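UTP-glucose-1-phosphate uridylyltransferase 2 (Trypanosoma brucei, PDB 3GUE) probably catalyses the reversible transfer of a uridylyl group from UTP to alpha-D-glucose 1-phosphate, yielding UDP-glucose and diphosphate. Local coordinates at residues A[165-170]-A[333-338]; A[185-190]-A[345-350]. All blocks are in the same frame, centred on the assembly; numbering follows the deposited sequence.

How the contacts relate
Both contacts belong to one four-stranded antiparallel sheet, ordered 186-187, 165-169, 344-349, 329-334, and each joins two strands separated by a third. Contact 1 joins 165-169 to the end of 329-334 across 344-349. In contact 2, 165-169 lies between strands 186-187 and 344-349, but beyond Val187 the two segments meet backbone to backbone. The contact centres are about 8 Å apart, and the two meet at Val345: its N lies 2.8 Å from Lys333 O, and its O lies 2.8 Å from Gln170 NE2. Contact 2 reaches bound UDP-glucose directly through Pro188 and Gly190. Contact 1 lies further back, the nearest atoms of the Lys333 side chain and UDP-glucose being about 9 Å apart.

Contact 1 (A[165-170]-A[333-338]); sequences VPKIRQ and KTVNPQ
The four-stranded antiparallel sheet of this GT-A-clan protein is cross-braced here, where strand 165-169 faces the loop that closes the hairpin of strands 329-334 and 344-349. Lys167 sits at the interruption of its strand and carries most of the contact. With CG anti to the carbonyl carbon (chi1 -65°) and every later torsion extended, its chain reaches past Gln347 of the intervening strand and ends with NZ against the backbone of the loop. Lys167 NZ donates to Val335 O at 2.8 Å. The ammonium lies in the plane of that carbonyl, on a lone pair, with a C=O...N angle of 136°. Lys167 NZ also donates to water 1, at a very short 2.4 Å; the water lies 2.6 Å from Thr334 O and probably donates to it. Lys167 thus holds Val335 O directly and probably Thr334 O through water. Alongside, Lys167 CD approaches Val335 CG2 at 4.4 Å, a loose apolar flank to the polar tip. Gln170 is also extended beyond CG; its NE2 passes Lys333 O at 3.8 Å and is hydrogen-bonded instead to Val345 O of the intervening strand. The turn is tied internally by Thr334 OG1, which is 2.7 Å from Asn336 O in a hydrogen bond off the lone pair, and has Asp339 O as a second partner. Cys184 O supplies Lys167 NZ with a further, weak bond, so the buried ammonium is met by two backbone carbonyls and a water. Their combined dipoles probably help to keep the lysine protonated, and its positive charge would polarise the Val335 carbonyl.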
# COMPACT_ATOMS: atom_id res chain seq x y z
N VAL A 165 -16.95 3.02 5.42
CA VAL A 165 -17.31 3.07 6.82
C VAL A 165 -17.28 4.54 7.28
O VAL A 165 -16.51 5.34 6.76
CB VAL A 165 -16.40 2.11 7.73
CG1 VAL A 165 -16.33 0.69 7.16
CG2 VAL A 165 -15.00 2.63 7.92
N PRO A 166 -18.16 4.92 8.22
CA PRO A 166 -18.01 6.33 8.61
C PRO A 166 -16.80 6.57 9.51
O PRO A 166 -16.40 5.67 10.26
CB PRO A 166 -19.33 6.60 9.37
CG PRO A 166 -19.68 5.31 9.98
CD PRO A 166 -19.25 4.25 8.96
N LYS A 167 -16.19 7.74 9.37
CA LYS A 167 -15.23 8.26 10.34
C LYS A 167 -16.08 8.54 11.57
O LYS A 167 -17.24 8.94 11.44
CB LYS A 167 -14.63 9.57 9.86
CG LYS A 167 -13.78 9.42 8.60
CD LYS A 167 -13.31 10.79 8.16
CE LYS A 167 -12.64 10.71 6.80
NZ LYS A 167 -12.05 12.02 6.39
N ILE A 168 -15.54 8.29 12.76
CA ILE A 168 -16.36 8.43 13.97
C ILE A 168 -15.66 9.44 14.90
O ILE A 168 -14.45 9.49 14.91
CB ILE A 168 -16.66 7.06 14.64
CG1 ILE A 168 -15.37 6.31 15.04
CG2 ILE A 168 -17.52 6.15 13.68
CD1 ILE A 168 -15.59 5.32 16.20
N ARG A 169 -16.42 10.26 15.62
CA ARG A 169 -15.83 11.31 16.48
C ARG A 169 -14.99 10.67 17.59
O ARG A 169 -15.41 9.68 18.21
CB ARG A 169 -16.92 12.18 17.10
CG ARG A 169 -17.86 12.95 16.15
CD ARG A 169 -18.89 13.78 16.99
NE ARG A 169 -18.25 14.72 17.94
CZ ARG A 169 -18.22 16.05 17.83
NH1 ARG A 169 -18.82 16.66 16.82
NH2 ARG A 169 -17.62 16.77 18.77
N GLN A 170 -13.83 11.25 17.87
CA GLN A 170 -12.98 10.72 18.94
C GLN A 170 -13.61 10.81 20.34
O GLN A 170 -13.32 9.98 21.22
CB GLN A 170 -11.62 11.42 18.94
CG GLN A 170 -10.65 10.97 17.80
CD GLN A 170 -9.35 11.68 17.88
OE1 GLN A 170 -9.06 12.31 18.89
NE2 GLN A 170 -8.53 11.59 16.81
N LYS A 333 -7.43 11.07 13.11
CA LYS A 333 -7.32 12.06 12.03
C LYS A 333 -8.24 13.23 12.37
O LYS A 333 -8.94 13.21 13.37
CB LYS A 333 -7.82 11.49 10.69
CG LYS A 333 -7.03 10.33 10.06
CD LYS A 333 -5.72 10.75 9.50
CE LYS A 333 -4.95 9.52 8.97
NZ LYS A 333 -3.53 9.86 8.70
N THR A 334 -8.25 14.25 11.52
CA THR A 334 -9.33 15.22 11.52
C THR A 334 -10.22 14.88 10.34
O THR A 334 -9.72 14.38 9.32
CB THR A 334 -8.82 16.67 11.46
OG1 THR A 334 -8.08 16.87 10.25
CG2 THR A 334 -7.95 16.98 12.70
N VAL A 335 -11.53 15.10 10.48
CA VAL A 335 -12.52 14.81 9.42
C VAL A 335 -12.15 15.38 8.03
O VAL A 335 -12.29 14.69 7.02
CB VAL A 335 -13.98 15.23 9.81
CG1 VAL A 335 -14.09 16.73 10.10
CG2 VAL A 335 -14.98 14.78 8.73
N ASN A 336 -11.72 16.63 8.00
CA ASN A 336 -11.06 17.14 6.82
C ASN A 336 -9.57 17.06 7.09
O ASN A 336 -9.04 17.81 7.93
CB ASN A 336 -11.53 18.56 6.47
CG ASN A 336 -10.69 19.22 5.35
OD1 ASN A 336 -9.67 18.71 4.94
ND2 ASN A 336 -11.12 20.37 4.91
N PRO A 337 -8.90 16.13 6.41
CA PRO A 337 -7.48 15.85 6.60
C PRO A 337 -6.62 17.10 6.41
O PRO A 337 -5.63 17.28 7.13
CB PRO A 337 -7.19 14.81 5.50
CG PRO A 337 -8.50 14.17 5.22
CD PRO A 337 -9.49 15.26 5.37
N GLN A 338 -7.01 17.95 5.46
CA GLN A 338 -6.30 19.22 5.21
C GLN A 338 -6.47 20.31 6.29
O GLN A 338 -5.59 21.16 6.42
CB GLN A 338 -6.67 19.77 3.82
O HOH W 1 -10.03 12.46 7.67

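Contact 2 (A[185-190]-A[345-350]); sequences EWVPPG and VYQLEV. With UPG (uridine-5'-diphosphate-glucose), chain C.
Val187 places CG1 anti to its carbonyl carbon (chi1 -83°), while Gln347 turns CG beside its own backbone N (chi1 -50°) and then runs extended, so that the two side chains cross at about a right angle. Val187 CG1 rests over the face of the Gln347 amide, 3.8 Å from CD, as CG2 covers the CB and CG of the same residue. The amide is steadied by a bond from Gln347 NE2 to Glu349 OE2 at 3.2 Å. Beyond Val187 the segments meet backbone to backbone: Val350 N donates to Pro189 O at 2.9 Å, fairly straight at 158° and in the carbonyl plane. Glu349 CA adds a CA-H...O contact to Pro189 O at 3.1 Å. Gly190 CA likewise approaches Val350 O at 3.3 Å. Gly190 N makes a weak hydrogen bond to UPG O4, on the uracil, at 2.8 Å. Pro188 CB touches the same oxygen, so the contact probably helps to shape the pocket around the uracil. Strand 165-169 lies between strands 186-187 and 344-349, packing Val165 on Pro189 and Lys167 on Val187; Leu348 and Val350 lean on helix 26-40, and strand 329-334 borders Gln347.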
# COMPACT_ATOMS: atom_id res chain seq x y z
N GLU A 185 -16.99 12.42 5.38
CA GLU A 185 -17.63 11.68 6.49
C GLU A 185 -17.34 10.15 6.46
O GLU A 185 -17.71 9.41 7.39
CB GLU A 185 -19.14 11.92 6.51
CG GLU A 185 -19.58 13.39 6.75
CD GLU A 185 -21.09 13.64 6.57
OE1 GLU A 185 -21.86 12.69 6.28
OE2 GLU A 185 -21.49 14.80 6.72
N TRP A 186 -16.70 9.70 5.38
CA TRP A 186 -16.54 8.28 5.07
C TRP A 186 -15.09 7.95 4.75
O TRP A 186 -14.39 8.79 4.19
CB TRP A 186 -17.35 7.95 3.82
CG TRP A 186 -18.78 8.07 4.03
CD1 TRP A 186 -19.56 9.18 3.82
CD2 TRP A 186 -19.64 7.04 4.51
NE1 TRP A 186 -20.86 8.89 4.13
CE2 TRP A 186 -20.95 7.59 4.56
CE3 TRP A 186 -19.45 5.70 4.90
CZ2 TRP A 186 -22.05 6.86 4.99
CZ3 TRP A 186 -20.54 4.97 5.33
CH2 TRP A 186 -21.84 5.55 5.35
N VAL A 187 -14.66 6.72 5.08
CA VAL A 187 -13.39 6.13 4.56
C VAL A 187 -13.52 4.66 4.20
O VAL A 187 -14.22 3.95 4.90
CB VAL A 187 -12.22 6.20 5.56
CG1 VAL A 187 -11.55 7.54 5.50
CG2 VAL A 187 -12.67 5.84 6.97
N PRO A 188 -12.79 4.20 3.15
CA PRO A 188 -12.67 2.75 2.88
C PRO A 188 -11.99 2.14 4.11
O PRO A 188 -11.08 2.76 4.67
CB PRO A 188 -11.74 2.68 1.65
CG PRO A 188 -11.02 4.00 1.62
CD PRO A 188 -12.04 4.99 2.16
N PRO A 189 -12.43 0.94 4.55
CA PRO A 189 -11.94 0.42 5.84
C PRO A 189 -10.56 -0.30 5.84
O PRO A 189 -10.31 -1.15 6.71
CB PRO A 189 -13.05 -0.55 6.24
CG PRO A 189 -13.66 -1.02 4.96
CD PRO A 189 -13.40 0.02 3.91
N GLY A 190 -9.70 0.01 4.88
CA GLY A 190 -8.36 -0.60 4.75
C GLY A 190 -8.40 -1.64 3.65
O GLY A 190 -9.47 -2.10 3.30
N VAL A 345 -11.32 12.70 14.65
CA VAL A 345 -12.02 11.44 14.39
C VAL A 345 -11.09 10.24 14.49
O VAL A 345 -9.87 10.38 14.65
CB VAL A 345 -12.78 11.41 13.00
CG1 VAL A 345 -13.92 12.45 12.98
CG2 VAL A 345 -11.82 11.60 11.82
N TYR A 346 -11.68 9.06 14.38
CA TYR A 346 -10.95 7.82 14.35
C TYR A 346 -11.41 7.06 13.10
O TYR A 346 -12.61 6.90 12.88
CB TYR A 346 -11.24 6.97 15.59
CG TYR A 346 -10.65 7.41 16.92
CD1 TYR A 346 -9.28 7.66 17.07
CD2 TYR A 346 -11.46 7.47 18.08
CE1 TYR A 346 -8.73 8.02 18.33
CE2 TYR A 346 -10.93 7.83 19.33
CZ TYR A 346 -9.57 8.11 19.45
OH TYR A 346 -9.06 8.47 20.68
N GLN A 347 -10.44 6.61 12.29
CA GLN A 347 -10.71 5.70 11.19
C GLN A 347 -10.35 4.27 11.59
O GLN A 347 -9.21 3.96 11.95
CB GLN A 347 -9.99 6.17 9.92
CG GLN A 347 -10.25 7.66 9.64
CD GLN A 347 -9.43 8.27 8.51
OE1 GLN A 347 -9.69 9.40 8.11
NE2 GLN A 347 -8.45 7.54 7.99
N LEU A 348 -11.37 3.41 11.58
CA LEU A 348 -11.20 2.00 11.91
C LEU A 348 -10.86 1.28 10.59
O LEU A 348 -11.58 1.41 9.61
CB LEU A 348 -12.46 1.44 12.54
CG LEU A 348 -13.05 2.12 13.78
CD1 LEU A 348 -14.13 1.24 14.38
CD2 LEU A 348 -12.01 2.46 14.83
N GLU A 349 -9.75 0.55 10.58
CA GLU A 349 -9.18 -0.02 9.36
C GLU A 349 -8.49 -1.32 9.68
O GLU A 349 -7.94 -1.47 10.78
CB GLU A 349 -8.12 0.92 8.77
CG GLU A 349 -8.64 2.19 8.12
CD GLU A 349 -7.85 3.40 8.56
OE1 GLU A 349 -7.19 3.29 9.61
OE2 GLU A 349 -7.86 4.44 7.87
N VAL A 350 -8.48 -2.24 8.71
CA VAL A 350 -7.65 -3.46 8.76
C VAL A 350 -6.68 -3.57 7.58
O VAL A 350 -6.90 -2.97 6.51
CB VAL A 350 -8.52 -4.73 8.77
CG1 VAL A 350 -9.11 -4.95 10.14
CG2 VAL A 350 -9.63 -4.64 7.71
N1 UPG C . -5.98 0.68 -0.26
C2 UPG C . -7.23 0.12 -0.61
N3 UPG C . -8.25 0.23 0.32
C4 UPG C . -8.10 0.85 1.54
C5 UPG C . -6.86 1.39 1.89
C6 UPG C . -5.79 1.31 1.01
O2 UPG C . -7.48 -0.44 -1.69
O4 UPG C . -9.09 0.90 2.28
C1C UPG C . -4.84 0.59 -1.23
C2C UPG C . -4.00 1.82 -1.56
O2C UPG C . -4.65 2.63 -2.56
C3C UPG C . -2.75 1.15 -2.13
C4C UPG C . -2.60 -0.06 -1.23
O4C UPG C . -3.90 -0.32 -0.63
O3C UPG C . -3.04 0.69 -3.45
C5C UPG C . -1.60 0.21 -0.06
O5C UPG C . -2.05 1.16 0.87
PA UPG C . -1.06 2.26 1.50
O1A UPG C . -0.33 2.83 0.33
O2A UPG C . -1.75 3.17 2.42
O3A UPG C . 0.01 1.32 2.33
PB UPG C . -0.10 0.83 3.88
O1B UPG C . -1.42 0.21 4.07
O2B UPG C . 0.36 1.91 4.81
O3B UPG C . 1.10 -0.24 3.87
C1' UPG C . 0.97 -1.45 3.04
C2' UPG C . 1.04 -2.67 3.94
C3' UPG C . 2.36 -2.61 4.70
C4' UPG C . 3.51 -2.63 3.68
C5' UPG C . 3.38 -1.46 2.69
C6' UPG C . 4.30 -1.64 1.51
O2' UPG C . -0.05 -2.69 4.88
O3' UPG C . 2.42 -3.68 5.62
O4' UPG C . 4.77 -2.56 4.35
O5' UPG C . 2.05 -1.38 2.09
O6' UPG C . 4.44 -0.40 0.82